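Local coordinates for protein Cap5O (Staphylococcus aureus, PDB 3OJO) that oxidises UDP-N-acetyl-mannosamine with NAD as cofactor, as a dehydrogenase of capsular polysaccharide biosynthesis, at residues Asp98-Cys103 against Leu287-Arg292; Met217-Arg222 against Gly266-Ala271; Val224-Ala229 against Asn257-Gly262; Ala229-Lys234 against Arg292-Ser297. All blocks are in the same frame, centred on the assembly; numbering follows the deposited sequence.

Helix 208-238 supplies one side of contacts 2, 3 and 4, while helix 286-312 takes part in contacts 1 and 4, which share R292. Contacts 1 and 2 have centres about 9 Å apart and are joined covalently, the disulfide measuring 2.0 Å from C103 SG to C269 SG. Contacts 3 and 4 share A229 and lie about 8 Å apart between centres. Contact 2 stands nearest the sites: the side chain of C269 is about 6 Å from bound NAD, and E218, N219 and R222 line a pyridine-2,6-dicarboxylic acid pocket. Contacts 3 and 4 lie away from the annotated sites. All four touch the second subunit of the dimer.

Contact 1: residues Asp98-Cys103 against Leu287-Arg292; sequences DQYRSC and LIQTGR
The guanidinium of R101 carries R292 NH2 over the centre of one face, 3.8 Å above its plane. In return, R101 CD lies over one face of the R292 guanidinium, offset toward the rim, while Q99 O sits at that group's edge. The two planes are 34° apart. R292 reaches this position by bending at chi2 and chi3, whereas R101 is extended from CG to NE. Q289 packs obliquely against the Y100 ring: its CB is 3.4 Å from Y100 CE1, and its CG makes an off-centre CH-pi contact, 4.2 Å from the ring centroid. S102 N donates to the syn lone pair of D98 OD1 at 3.1 Å. R292 NH1 has its partner in N296 OD1. The NE atoms of R101 and R292 are only 3.2 Å apart and both are donors, so this is no bond. D223, through a salt bridge to R101 NH2 and a long, weak ion pair to R292 NE, probably offsets the repulsion where NAD-binding and central domains meet.

Contact 2: residues Met217-Arg222 against Gly266-Ala271; sequences MENTYR and GGHCLA. With PDC (pyridine-2,6-dicarboxylic acid), chain L; PDC (pyridine-2,6-dicarboxylic acid), chain I.
N219 leaves helix 208-238 toward the loop 266-271, with CG anti to its own carbonyl carbon (chi1 -72°). Its CB packs on L270 CD2 at 3.8 Å, and its CG passes H268 CB at 4.2 Å. At the tip the two branches part. ND2 donates to C269 O over 2.9 Å in a nearly straight bond of 172°; the acceptor lies in the amide plane, though the donor stands above the carbonyl plane of C269. OD1 turns instead to the pyridine-2,6-dicarboxylic acid of chain L, 3.5 Å from its C5. The next residue, T220, accepts through OG1 from A271 N at 3.3 Å and also bonds L216 O, so the loop offers the helix one carbonyl and one N-H. R222, extended from CG to NE, runs past the same ligand, its CD 3.5 Å from C3. C269 is also tied to C103 by a disulfide, in keeping with the oxidised conformation. The loop is wedged between two helices: N219 and T220 of helix 208-238 meet one side, and I288 and R292 of helix 286-312 touch L270, while M217 and T220 also pack on L232 and L228 of the second subunit.

Contact 3: residues Val224-Ala229 against Asn257-Gly262; sequences VNIALA and NIHQPG
Three bonds grip one water between the segments: it donates to N225 O at 2.7 Å and accepts from N225 ND2 at 2.9 Å and from H259 N at 3.0 Å. The water therefore links a helix carbonyl, a side-chain amide and a loop backbone N-H that make no direct hydrogen bond with one another. N225 ND2 has a second partner in OD1 of N225 of the second subunit. This places the site on the dimer interface, where helix 208-238 of the central domain meets its counterpart, V224 packing on V224 of the second subunit. The imidazole of H259 lays one face over N225 CB, which stands 3.4 Å from the ring centroid and 4° off the normal, a centred CH-pi contact. I226 CG1 comes in at the ring edge, 4.0 Å from H259 ND1. Further along the helix, A229 CB fits close against the loop backbone, 3.3 Å from H259 O, and meets P261 CB at 4.3 Å. Y221 brings its ring to that of H259 with the planes at about 65°.

Contact 4: residues Ala229-Lys234 against Arg292-Ser297; sequences ANELTK and REINNS
I294 forms the close-packed part of this helix crossing. Its CG2, anti to the backbone N, lies 4.0 Å from E231 N and 4.2 Å from N230 CB, so that the branch rests on the helix backbone. Its other branch extends to CD1, 3.4 Å from E231 OE1. That carboxylate is reached by a chain extended beyond CG, and its polar needs are met across the dimer: OE1 accepts from L287 N and OE2 from I288 N of the second subunit, at the start of helix 286-312 there. The partial positive charge of that helix N-terminus would probably favour the ionised carboxylate. On the other flank of I294, N295 ND2 bonds D223 O of the same chain; I294, E231 and N295 are all buried.

The other end is looser and partly exposed. The extended chain of K234, trans at chi2, chi3 and chi4, reaches across to donate from NZ to S297 OG at 2.8 Å. S297 OG donates in turn to I294 O at 2.7 Å, on a lone pair in the carbonyl plane, which fixes the rotation of the hydroxyl.

The short segments come within 9.7 Å at their axes and cross at 58°. Helix 208-238 thus lies obliquely on helix 286-312 of its own chain, with M298 and Y301 of the latter also touching K234, while E231 faces helix 286-312 of the second subunit.

Contact 1: residues Asp98-Cys103 against Leu287-Arg292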
loop_
_atom_site.group_PDB
_atom_site.type_symbol
_atom_site.label_atom_id
_atom_site.label_comp_id
_atom_site.label_asym_id
_atom_site.label_seq_id
_atom_site.Cartn_x
_atom_site.Cartn_y
_atom_site.Cartn_z
ATOM N N ASP B 98 4.936 -12.625 18.974
ATOM C CA ASP B 98 5.737 -11.443 18.660
ATOM C C ASP B 98 4.885 -10.418 17.884
ATOM O O ASP B 98 3.868 -10.776 17.275
ATOM C CB ASP B 98 7.041 -11.819 17.899
ATOM C CG ASP B 98 6.913 -12.110 16.408
ATOM O OD1 ASP B 98 5.936 -12.790 16.007
ATOM O OD2 ASP B 98 7.815 -11.702 15.648
ATOM N N GLN B 99 5.316 -9.148 17.945
ATOM C CA GLN B 99 4.721 -7.941 17.356
ATOM C C GLN B 99 4.489 -8.097 15.852
ATOM O O GLN B 99 3.343 -8.064 15.393
ATOM C CB GLN B 99 5.627 -6.700 17.611
ATOM C CG GLN B 99 6.459 -6.713 18.909
ATOM C CD GLN B 99 7.727 -7.552 18.824
ATOM O OE1 GLN B 99 8.623 -7.301 18.010
ATOM N NE2 GLN B 99 7.836 -8.562 19.686
ATOM N N TYR B 100 5.601 -8.308 15.112
ATOM C CA TYR B 100 5.745 -8.470 13.659
ATOM C C TYR B 100 4.959 -9.625 13.038
ATOM O O TYR B 100 4.813 -9.658 11.811
ATOM C CB TYR B 100 7.240 -8.653 13.316
ATOM C CG TYR B 100 8.088 -7.432 13.592
ATOM C CD1 TYR B 100 8.233 -6.429 12.639
ATOM C CD2 TYR B 100 8.740 -7.272 14.812
ATOM C CE1 TYR B 100 9.014 -5.301 12.888
ATOM C CE2 TYR B 100 9.512 -6.138 15.080
ATOM C CZ TYR B 100 9.645 -5.155 14.113
ATOM O OH TYR B 100 10.403 -4.035 14.366
ATOM N N ARG B 101 4.472 -10.571 13.873
ATOM C CA ARG B 101 3.809 -11.813 13.472
ATOM C C ARG B 101 4.670 -12.593 12.440
ATOM O O ARG B 101 4.440 -12.590 11.220
ATOM C CB ARG B 101 2.293 -11.670 13.177
ATOM C CG ARG B 101 1.908 -11.444 11.729
ATOM C CD ARG B 101 0.421 -11.409 11.512
ATOM N NE ARG B 101 0.132 -10.732 10.252
ATOM C CZ ARG B 101 -1.032 -10.769 9.617
ATOM N NH1 ARG B 101 -2.046 -11.468 10.115
ATOM N NH2 ARG B 101 -1.191 -10.118 8.474
ATOM N N SER B 102 5.759 -13.147 12.956
ATOM C CA SER B 102 6.683 -13.918 12.155
ATOM C C SER B 102 6.146 -15.331 12.036
ATOM O O SER B 102 5.376 -15.788 12.893
ATOM C CB SER B 102 8.056 -13.934 12.810
ATOM O OG SER B 102 8.878 -12.955 12.202
ATOM N N CYS B 103 6.529 -16.007 10.960
ATOM C CA CYS B 103 6.135 -17.394 10.745
ATOM C C CYS B 103 6.985 -18.268 11.638
ATOM O O CYS B 103 8.202 -18.057 11.744
ATOM C CB CYS B 103 6.317 -17.797 9.285
ATOM S SG CYS B 103 5.406 -16.801 8.073
ATOM N N LEU B 287 7.861 0.221 9.296
ATOM C CA LEU B 287 6.532 0.331 8.674
ATOM C C LEU B 287 5.703 -0.897 8.905
ATOM O O LEU B 287 4.522 -0.780 9.226
ATOM C CB LEU B 287 6.633 0.584 7.158
ATOM C CG LEU B 287 5.370 1.113 6.458
ATOM C CD1 LEU B 287 5.097 2.570 6.821
ATOM C CD2 LEU B 287 5.539 1.048 4.991
ATOM N N ILE B 288 6.315 -2.090 8.715
ATOM C CA ILE B 288 5.654 -3.381 8.927
ATOM C C ILE B 288 5.167 -3.491 10.383
ATOM O O ILE B 288 4.022 -3.869 10.602
ATOM C CB ILE B 288 6.532 -4.583 8.463
ATOM C CG1 ILE B 288 6.797 -4.499 6.946
ATOM C CG2 ILE B 288 5.866 -5.931 8.822
ATOM C CD1 ILE B 288 8.027 -5.230 6.440
ATOM N N GLN B 289 6.027 -3.133 11.350
ATOM C CA GLN B 289 5.740 -3.146 12.789
ATOM C C GLN B 289 4.540 -2.244 13.126
ATOM O O GLN B 289 3.606 -2.683 13.799
ATOM C CB GLN B 289 6.985 -2.679 13.552
ATOM C CG GLN B 289 6.897 -2.779 15.071
ATOM C CD GLN B 289 8.114 -2.153 15.702
ATOM O OE1 GLN B 289 8.388 -0.954 15.541
ATOM N NE2 GLN B 289 8.872 -2.956 16.435
ATOM N N THR B 290 4.576 -0.986 12.652
ATOM C CA THR B 290 3.522 0.014 12.823
ATOM C C THR B 290 2.192 -0.502 12.259
ATOM O O THR B 290 1.175 -0.406 12.945
ATOM C CB THR B 290 3.974 1.334 12.211
ATOM O OG1 THR B 290 5.255 1.673 12.754
ATOM C CG2 THR B 290 2.982 2.454 12.465
ATOM N N GLY B 291 2.231 -1.085 11.049
ATOM C CA GLY B 291 1.069 -1.675 10.397
ATOM C C GLY B 291 0.412 -2.754 11.235
ATOM O O GLY B 291 -0.807 -2.832 11.309
ATOM N N ARG B 292 1.231 -3.584 11.869
ATOM C CA ARG B 292 0.848 -4.688 12.751
ATOM C C ARG B 292 0.233 -4.141 14.054
ATOM O O ARG B 292 -0.804 -4.636 14.510
ATOM C CB ARG B 292 2.083 -5.556 13.059
ATOM C CG ARG B 292 2.442 -6.561 11.964
ATOM C CD ARG B 292 1.766 -7.901 12.174
ATOM N NE ARG B 292 0.370 -7.907 11.712
ATOM C CZ ARG B 292 -0.696 -7.951 12.511
ATOM N NH1 ARG B 292 -0.547 -8.018 13.828
ATOM N NH2 ARG B 292 -1.918 -7.925 11.998
#

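Contact 2: residues Met217-Arg222 against Gly266-Ala271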
loop_
_atom_site.group_PDB
_atom_site.type_symbol
_atom_site.label_atom_id
_atom_site.label_comp_id
_atom_site.label_asym_id
_atom_site.label_seq_id
_atom_site.Cartn_x
_atom_site.Cartn_y
_atom_site.Cartn_z
ATOM N N MET B 217 5.838 -10.678 0.818
ATOM C CA MET B 217 5.623 -9.310 0.346
ATOM C C MET B 217 4.149 -9.086 -0.031
ATOM O O MET B 217 3.641 -7.980 0.125
ATOM C CB MET B 217 6.492 -9.011 -0.858
ATOM C CG MET B 217 7.767 -8.360 -0.483
ATOM S SD MET B 217 8.846 -7.907 -1.887
ATOM C CE MET B 217 7.683 -7.318 -3.061
ATOM N N GLU B 218 3.478 -10.132 -0.551
ATOM C CA GLU B 218 2.056 -10.141 -0.900
ATOM C C GLU B 218 1.253 -9.914 0.383
ATOM O O GLU B 218 0.394 -9.033 0.434
ATOM C CB GLU B 218 1.659 -11.498 -1.522
ATOM C CG GLU B 218 2.061 -11.672 -2.985
ATOM C CD GLU B 218 1.748 -13.026 -3.608
ATOM O OE1 GLU B 218 2.287 -13.323 -4.701
ATOM O OE2 GLU B 218 0.957 -13.791 -3.014
ATOM N N ASN B 219 1.599 -10.669 1.442
ATOM C CA ASN B 219 0.970 -10.599 2.745
ATOM C C ASN B 219 1.165 -9.245 3.419
ATOM O O ASN B 219 0.253 -8.755 4.092
ATOM C CB ASN B 219 1.499 -11.723 3.626
ATOM C CG ASN B 219 0.998 -13.097 3.257
ATOM O OD1 ASN B 219 0.277 -13.275 2.281
ATOM N ND2 ASN B 219 1.391 -14.113 4.028
ATOM N N THR B 220 2.365 -8.679 3.267
ATOM C CA THR B 220 2.849 -7.407 3.802
ATOM C C THR B 220 2.185 -6.203 3.116
ATOM O O THR B 220 1.726 -5.290 3.814
ATOM C CB THR B 220 4.365 -7.400 3.715
ATOM O OG1 THR B 220 4.844 -8.481 4.513
ATOM C CG2 THR B 220 4.961 -6.122 4.197
ATOM N N TYR B 221 2.117 -6.206 1.763
ATOM C CA TYR B 221 1.436 -5.157 1.024
ATOM C C TYR B 221 0.011 -5.073 1.522
ATOM O O TYR B 221 -0.500 -3.986 1.767
ATOM C CB TYR B 221 1.449 -5.414 -0.500
ATOM C CG TYR B 221 0.544 -4.475 -1.278
ATOM C CD1 TYR B 221 0.969 -3.198 -1.631
ATOM C CD2 TYR B 221 -0.743 -4.855 -1.636
ATOM C CE1 TYR B 221 0.131 -2.328 -2.341
ATOM C CE2 TYR B 221 -1.584 -4.001 -2.338
ATOM C CZ TYR B 221 -1.153 -2.731 -2.673
ATOM O OH TYR B 221 -1.992 -1.891 -3.361
ATOM N N ARG B 222 -0.621 -6.237 1.686
ATOM C CA ARG B 222 -1.995 -6.343 2.161
ATOM C C ARG B 222 -2.157 -5.869 3.617
ATOM O O ARG B 222 -3.124 -5.191 3.896
ATOM C CB ARG B 222 -2.519 -7.770 1.931
ATOM C CG ARG B 222 -3.947 -7.974 2.409
ATOM C CD ARG B 222 -4.440 -9.399 2.270
ATOM N NE ARG B 222 -5.685 -9.612 3.016
ATOM C CZ ARG B 222 -6.891 -9.156 2.662
ATOM N NH1 ARG B 222 -7.041 -8.438 1.550
ATOM N NH2 ARG B 222 -7.948 -9.395 3.428
ATOM N N GLY B 266 -6.087 -11.334 10.640
ATOM C CA GLY B 266 -5.800 -12.650 11.191
ATOM C C GLY B 266 -4.969 -13.534 10.292
ATOM O O GLY B 266 -4.267 -13.028 9.419
ATOM N N GLY B 267 -5.055 -14.849 10.519
ATOM C CA GLY B 267 -4.336 -15.896 9.788
ATOM C C GLY B 267 -2.850 -15.673 9.540
ATOM O O GLY B 267 -2.063 -15.531 10.481
ATOM N N HIS B 268 -2.482 -15.662 8.245
ATOM C CA HIS B 268 -1.169 -15.462 7.598
ATOM C C HIS B 268 -0.065 -14.695 8.356
ATOM O O HIS B 268 -0.355 -13.807 9.164
ATOM C CB HIS B 268 -1.385 -14.798 6.222
ATOM C CG HIS B 268 -2.231 -13.557 6.270
ATOM N ND1 HIS B 268 -3.614 -13.615 6.137
ATOM C CD2 HIS B 268 -1.865 -12.266 6.446
ATOM C CE1 HIS B 268 -4.039 -12.363 6.234
ATOM N NE2 HIS B 268 -3.027 -11.515 6.419
ATOM N N CYS B 269 1.207 -14.998 8.024
ATOM C CA CYS B 269 2.384 -14.361 8.607
ATOM C C CYS B 269 3.204 -13.577 7.574
ATOM O O CYS B 269 3.151 -13.880 6.377
ATOM C CB CYS B 269 3.227 -15.349 9.407
ATOM S SG CYS B 269 3.468 -16.967 8.619
ATOM N N LEU B 270 3.914 -12.524 8.036
ATOM C CA LEU B 270 4.598 -11.544 7.184
ATOM C C LEU B 270 6.065 -11.768 6.785
ATOM O O LEU B 270 6.696 -12.712 7.266
ATOM C CB LEU B 270 4.394 -10.129 7.743
ATOM C CG LEU B 270 2.997 -9.716 8.128
ATOM C CD1 LEU B 270 2.996 -8.284 8.584
ATOM C CD2 LEU B 270 2.001 -9.912 6.983
ATOM N N ALA B 271 6.594 -10.869 5.897
ATOM C CA ALA B 271 7.958 -10.814 5.335
ATOM C C ALA B 271 9.041 -10.439 6.384
ATOM O O ALA B 271 9.929 -9.609 6.134
ATOM C CB ALA B 271 7.998 -9.856 4.140
HETATM N N1 PDC L . -4.093 -12.553 -0.639
HETATM C C2 PDC L . -4.389 -11.285 -0.942
HETATM C C3 PDC L . -3.346 -10.362 -0.912
HETATM C C4 PDC L . -2.076 -10.846 -0.501
HETATM C C5 PDC L . -1.866 -12.204 -0.203
HETATM C C6 PDC L . -2.939 -13.042 -0.307
HETATM C C7 PDC L . -5.813 -11.009 -1.319
HETATM O O1 PDC L . -6.173 -9.892 -1.643
HETATM O O2 PDC L . -6.691 -12.062 -1.300
HETATM C C8 PDC L . -2.937 -14.497 -0.070
HETATM O O3 PDC L . -1.912 -15.116 0.223
HETATM O O4 PDC L . -4.114 -15.145 -0.211
HETATM N N1 PDC I . -8.304 -13.915 -0.322
HETATM C C2 PDC I . -8.155 -13.396 0.946
HETATM C C3 PDC I . -9.230 -12.772 1.661
HETATM C C4 PDC I . -10.472 -12.697 1.009
HETATM C C5 PDC I . -10.582 -13.265 -0.286
HETATM C C6 PDC I . -9.482 -13.881 -0.959
HETATM C C7 PDC I . -6.843 -13.483 1.567
HETATM O O1 PDC I . -6.614 -13.069 2.713
HETATM O O2 PDC I . -5.936 -14.107 0.816
HETATM C C8 PDC I . -9.655 -14.416 -2.368
HETATM O O3 PDC I . -10.694 -14.387 -2.974
HETATM O O4 PDC I . -8.682 -14.979 -3.069
#

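Contact 3: residues Val224-Ala229 against Asn257-Gly262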
loop_
_atom_site.group_PDB
_atom_site.type_symbol
_atom_site.label_atom_id
_atom_site.label_comp_id
_atom_site.label_asym_id
_atom_site.label_seq_id
_atom_site.Cartn_x
_atom_site.Cartn_y
_atom_site.Cartn_z
ATOM N N VAL B 224 -0.063 -3.746 5.545
ATOM C CA VAL B 224 0.293 -2.341 5.623
ATOM C C VAL B 224 -0.862 -1.481 5.045
ATOM O O VAL B 224 -1.194 -0.415 5.604
ATOM C CB VAL B 224 1.661 -2.084 4.922
ATOM C CG1 VAL B 224 1.937 -0.581 4.774
ATOM C CG2 VAL B 224 2.832 -2.772 5.660
ATOM N N ASN B 225 -1.476 -1.957 3.933
ATOM C CA ASN B 225 -2.575 -1.247 3.291
ATOM C C ASN B 225 -3.894 -1.292 4.090
ATOM O O ASN B 225 -4.638 -0.299 4.133
ATOM C CB ASN B 225 -2.719 -1.652 1.842
ATOM C CG ASN B 225 -1.783 -0.872 0.975
ATOM O OD1 ASN B 225 -0.683 -1.316 0.654
ATOM N ND2 ASN B 225 -2.139 0.364 0.698
ATOM N N ILE B 226 -4.133 -2.420 4.772
ATOM C CA ILE B 226 -5.275 -2.589 5.655
ATOM C C ILE B 226 -5.063 -1.671 6.868
ATOM O O ILE B 226 -5.994 -0.974 7.250
ATOM C CB ILE B 226 -5.537 -4.071 6.022
ATOM C CG1 ILE B 226 -6.088 -4.837 4.781
ATOM C CG2 ILE B 226 -6.503 -4.167 7.217
ATOM C CD1 ILE B 226 -6.301 -6.410 5.020
ATOM N N ALA B 227 -3.827 -1.623 7.420
ATOM C CA ALA B 227 -3.438 -0.726 8.524
ATOM C C ALA B 227 -3.720 0.739 8.126
ATOM O O ALA B 227 -4.284 1.492 8.919
ATOM C CB ALA B 227 -1.962 -0.906 8.848
ATOM N N LEU B 228 -3.376 1.114 6.885
ATOM C CA LEU B 228 -3.640 2.454 6.357
ATOM C C LEU B 228 -5.133 2.806 6.379
ATOM O O LEU B 228 -5.502 3.866 6.864
ATOM C CB LEU B 228 -3.017 2.621 4.962
ATOM C CG LEU B 228 -3.294 3.955 4.236
ATOM C CD1 LEU B 228 -2.874 5.143 5.083
ATOM C CD2 LEU B 228 -2.596 3.983 2.928
ATOM N N ALA B 229 -5.973 1.889 5.894
ATOM C CA ALA B 229 -7.428 1.983 5.864
ATOM C C ALA B 229 -7.980 2.121 7.277
ATOM O O ALA B 229 -8.783 3.018 7.529
ATOM C CB ALA B 229 -8.005 0.755 5.181
ATOM N N ASN B 257 -5.095 2.561 -4.598
ATOM C CA ASN B 257 -5.886 1.373 -4.320
ATOM C C ASN B 257 -6.071 1.141 -2.826
ATOM O O ASN B 257 -5.739 0.073 -2.317
ATOM C CB ASN B 257 -5.277 0.129 -5.035
ATOM C CG ASN B 257 -4.754 0.373 -6.438
ATOM O OD1 ASN B 257 -5.516 0.424 -7.418
ATOM N ND2 ASN B 257 -3.434 0.584 -6.550
ATOM N N ILE B 258 -6.624 2.135 -2.120
ATOM C CA ILE B 258 -6.853 2.062 -0.660
ATOM C C ILE B 258 -7.760 0.894 -0.304
ATOM O O ILE B 258 -8.791 0.673 -0.939
ATOM C CB ILE B 258 -7.297 3.426 -0.047
ATOM C CG1 ILE B 258 -6.262 4.510 -0.381
ATOM C CG2 ILE B 258 -7.499 3.328 1.467
ATOM C CD1 ILE B 258 -6.747 5.894 -0.396
ATOM N N HIS B 259 -7.331 0.107 0.662
ATOM C CA HIS B 259 -8.061 -1.087 1.055
ATOM C C HIS B 259 -9.261 -0.780 1.951
ATOM O O HIS B 259 -9.509 0.369 2.308
ATOM C CB HIS B 259 -7.101 -2.139 1.675
ATOM C CG HIS B 259 -6.031 -2.631 0.739
ATOM N ND1 HIS B 259 -5.426 -3.873 0.923
ATOM C CD2 HIS B 259 -5.494 -2.045 -0.363
ATOM C CE1 HIS B 259 -4.548 -3.989 -0.065
ATOM N NE2 HIS B 259 -4.540 -2.904 -0.851
ATOM N N GLN B 260 -10.021 -1.824 2.290
ATOM C CA GLN B 260 -11.183 -1.730 3.161
ATOM C C GLN B 260 -10.779 -1.886 4.628
ATOM O O GLN B 260 -9.958 -2.746 4.961
ATOM C CB GLN B 260 -12.246 -2.787 2.791
ATOM C CG GLN B 260 -13.027 -2.488 1.514
ATOM C CD GLN B 260 -13.778 -1.170 1.565
ATOM O OE1 GLN B 260 -13.427 -0.219 0.866
ATOM N NE2 GLN B 260 -14.800 -1.080 2.419
ATOM N N PRO B 261 -11.342 -1.050 5.525
ATOM C CA PRO B 261 -11.050 -1.226 6.959
ATOM C C PRO B 261 -11.856 -2.403 7.522
ATOM O O PRO B 261 -12.767 -2.921 6.848
ATOM C CB PRO B 261 -11.490 0.097 7.579
ATOM C CG PRO B 261 -12.532 0.639 6.631
ATOM C CD PRO B 261 -12.331 0.025 5.288
ATOM N N GLY B 262 -11.522 -2.819 8.740
ATOM C CA GLY B 262 -12.192 -3.939 9.388
ATOM C C GLY B 262 -11.919 -4.064 10.872
ATOM O O GLY B 262 -11.367 -3.158 11.495
HETATM O O HOH W 1 -4.731 0.992 1.794
#

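Contact 4: residues Ala229-Lys234 against Arg292-Ser297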
loop_
_atom_site.group_PDB
_atom_site.type_symbol
_atom_site.label_atom_id
_atom_site.label_comp_id
_atom_site.label_asym_id
_atom_site.label_seq_id
_atom_site.Cartn_x
_atom_site.Cartn_y
_atom_site.Cartn_z
ATOM N N ALA B 229 -5.973 1.889 5.894
ATOM C CA ALA B 229 -7.428 1.983 5.864
ATOM C C ALA B 229 -7.980 2.121 7.277
ATOM O O ALA B 229 -8.783 3.018 7.529
ATOM C CB ALA B 229 -8.005 0.755 5.181
ATOM N N ASN B 230 -7.501 1.278 8.208
ATOM C CA ASN B 230 -7.899 1.271 9.610
ATOM C C ASN B 230 -7.502 2.542 10.343
ATOM O O ASN B 230 -8.282 3.058 11.141
ATOM C CB ASN B 230 -7.362 0.031 10.310
ATOM C CG ASN B 230 -8.108 -1.247 9.990
ATOM O OD1 ASN B 230 -7.575 -2.345 10.058
ATOM N ND2 ASN B 230 -9.373 -1.158 9.752
ATOM N N GLU B 231 -6.297 3.046 10.082
ATOM C CA GLU B 231 -5.810 4.287 10.676
ATOM C C GLU B 231 -6.663 5.479 10.179
ATOM O O GLU B 231 -7.012 6.381 10.957
ATOM C CB GLU B 231 -4.326 4.478 10.332
ATOM C CG GLU B 231 -3.755 5.807 10.789
ATOM C CD GLU B 231 -2.246 5.882 10.764
ATOM O OE1 GLU B 231 -1.612 5.374 11.715
ATOM O OE2 GLU B 231 -1.699 6.491 9.819
ATOM N N LEU B 232 -7.006 5.449 8.897
ATOM C CA LEU B 232 -7.817 6.466 8.244
ATOM C C LEU B 232 -9.224 6.492 8.795
ATOM O O LEU B 232 -9.786 7.574 8.971
ATOM C CB LEU B 232 -7.804 6.242 6.719
ATOM C CG LEU B 232 -6.551 6.807 5.968
ATOM C CD1 LEU B 232 -6.440 6.269 4.547
ATOM C CD2 LEU B 232 -6.479 8.334 6.017
ATOM N N THR B 233 -9.785 5.297 9.094
ATOM C CA THR B 233 -11.101 5.104 9.718
ATOM C C THR B 233 -11.157 5.812 11.080
ATOM O O THR B 233 -12.144 6.481 11.382
ATOM C CB THR B 233 -11.391 3.599 9.846
ATOM O OG1 THR B 233 -11.562 3.082 8.540
ATOM C CG2 THR B 233 -12.636 3.307 10.651
ATOM N N LYS B 234 -10.080 5.680 11.885
ATOM C CA LYS B 234 -10.018 6.342 13.173
ATOM C C LYS B 234 -10.021 7.878 13.019
ATOM O O LYS B 234 -10.737 8.557 13.752
ATOM C CB LYS B 234 -8.802 5.864 13.969
ATOM C CG LYS B 234 -8.916 4.432 14.454
ATOM C CD LYS B 234 -7.672 4.061 15.228
ATOM C CE LYS B 234 -7.690 2.667 15.764
ATOM N NZ LYS B 234 -6.348 2.261 16.281
ATOM N N ARG B 292 1.231 -3.584 11.869
ATOM C CA ARG B 292 0.848 -4.688 12.751
ATOM C C ARG B 292 0.233 -4.141 14.054
ATOM O O ARG B 292 -0.804 -4.636 14.510
ATOM C CB ARG B 292 2.083 -5.556 13.059
ATOM C CG ARG B 292 2.442 -6.561 11.964
ATOM C CD ARG B 292 1.766 -7.901 12.174
ATOM N NE ARG B 292 0.370 -7.907 11.712
ATOM C CZ ARG B 292 -0.696 -7.951 12.511
ATOM N NH1 ARG B 292 -0.547 -8.018 13.828
ATOM N NH2 ARG B 292 -1.918 -7.925 11.998
ATOM N N GLU B 293 0.857 -3.085 14.613
ATOM C CA GLU B 293 0.398 -2.393 15.816
ATOM C C GLU B 293 -1.004 -1.837 15.616
ATOM O O GLU B 293 -1.854 -2.030 16.494
ATOM C CB GLU B 293 1.364 -1.264 16.211
ATOM C CG GLU B 293 2.667 -1.745 16.848
ATOM C CD GLU B 293 3.811 -0.748 16.987
ATOM O OE1 GLU B 293 4.934 -1.194 17.315
ATOM O OE2 GLU B 293 3.590 0.469 16.783
ATOM N N ILE B 294 -1.259 -1.182 14.438
ATOM C CA ILE B 294 -2.550 -0.601 14.059
ATOM C C ILE B 294 -3.581 -1.696 13.919
ATOM O O ILE B 294 -4.649 -1.592 14.514
ATOM C CB ILE B 294 -2.467 0.349 12.814
ATOM C CG1 ILE B 294 -1.564 1.567 13.096
ATOM C CG2 ILE B 294 -3.845 0.829 12.368
ATOM C CD1 ILE B 294 -0.842 2.074 11.901
ATOM N N ASN B 295 -3.236 -2.779 13.209
ATOM C CA ASN B 295 -4.132 -3.922 13.019
ATOM C C ASN B 295 -4.481 -4.657 14.311
ATOM O O ASN B 295 -5.634 -5.086 14.479
ATOM C CB ASN B 295 -3.652 -4.854 11.905
ATOM C CG ASN B 295 -3.681 -4.204 10.540
ATOM O OD1 ASN B 295 -4.452 -3.279 10.269
ATOM N ND2 ASN B 295 -2.834 -4.660 9.643
ATOM N N ASN B 296 -3.511 -4.729 15.240
ATOM C CA ASN B 296 -3.683 -5.337 16.561
ATOM C C ASN B 296 -4.585 -4.491 17.465
ATOM O O ASN B 296 -5.221 -5.041 18.365
ATOM C CB ASN B 296 -2.322 -5.539 17.253
ATOM C CG ASN B 296 -1.495 -6.685 16.720
ATOM O OD1 ASN B 296 -1.984 -7.627 16.077
ATOM N ND2 ASN B 296 -0.211 -6.618 16.963
ATOM N N SER B 297 -4.619 -3.160 17.246
ATOM C CA SER B 297 -5.406 -2.220 18.045
ATOM C C SER B 297 -6.890 -2.150 17.642
ATOM O O SER B 297 -7.678 -1.545 18.377
ATOM C CB SER B 297 -4.776 -0.828 17.975
ATOM O OG SER B 297 -5.091 -0.190 16.743
#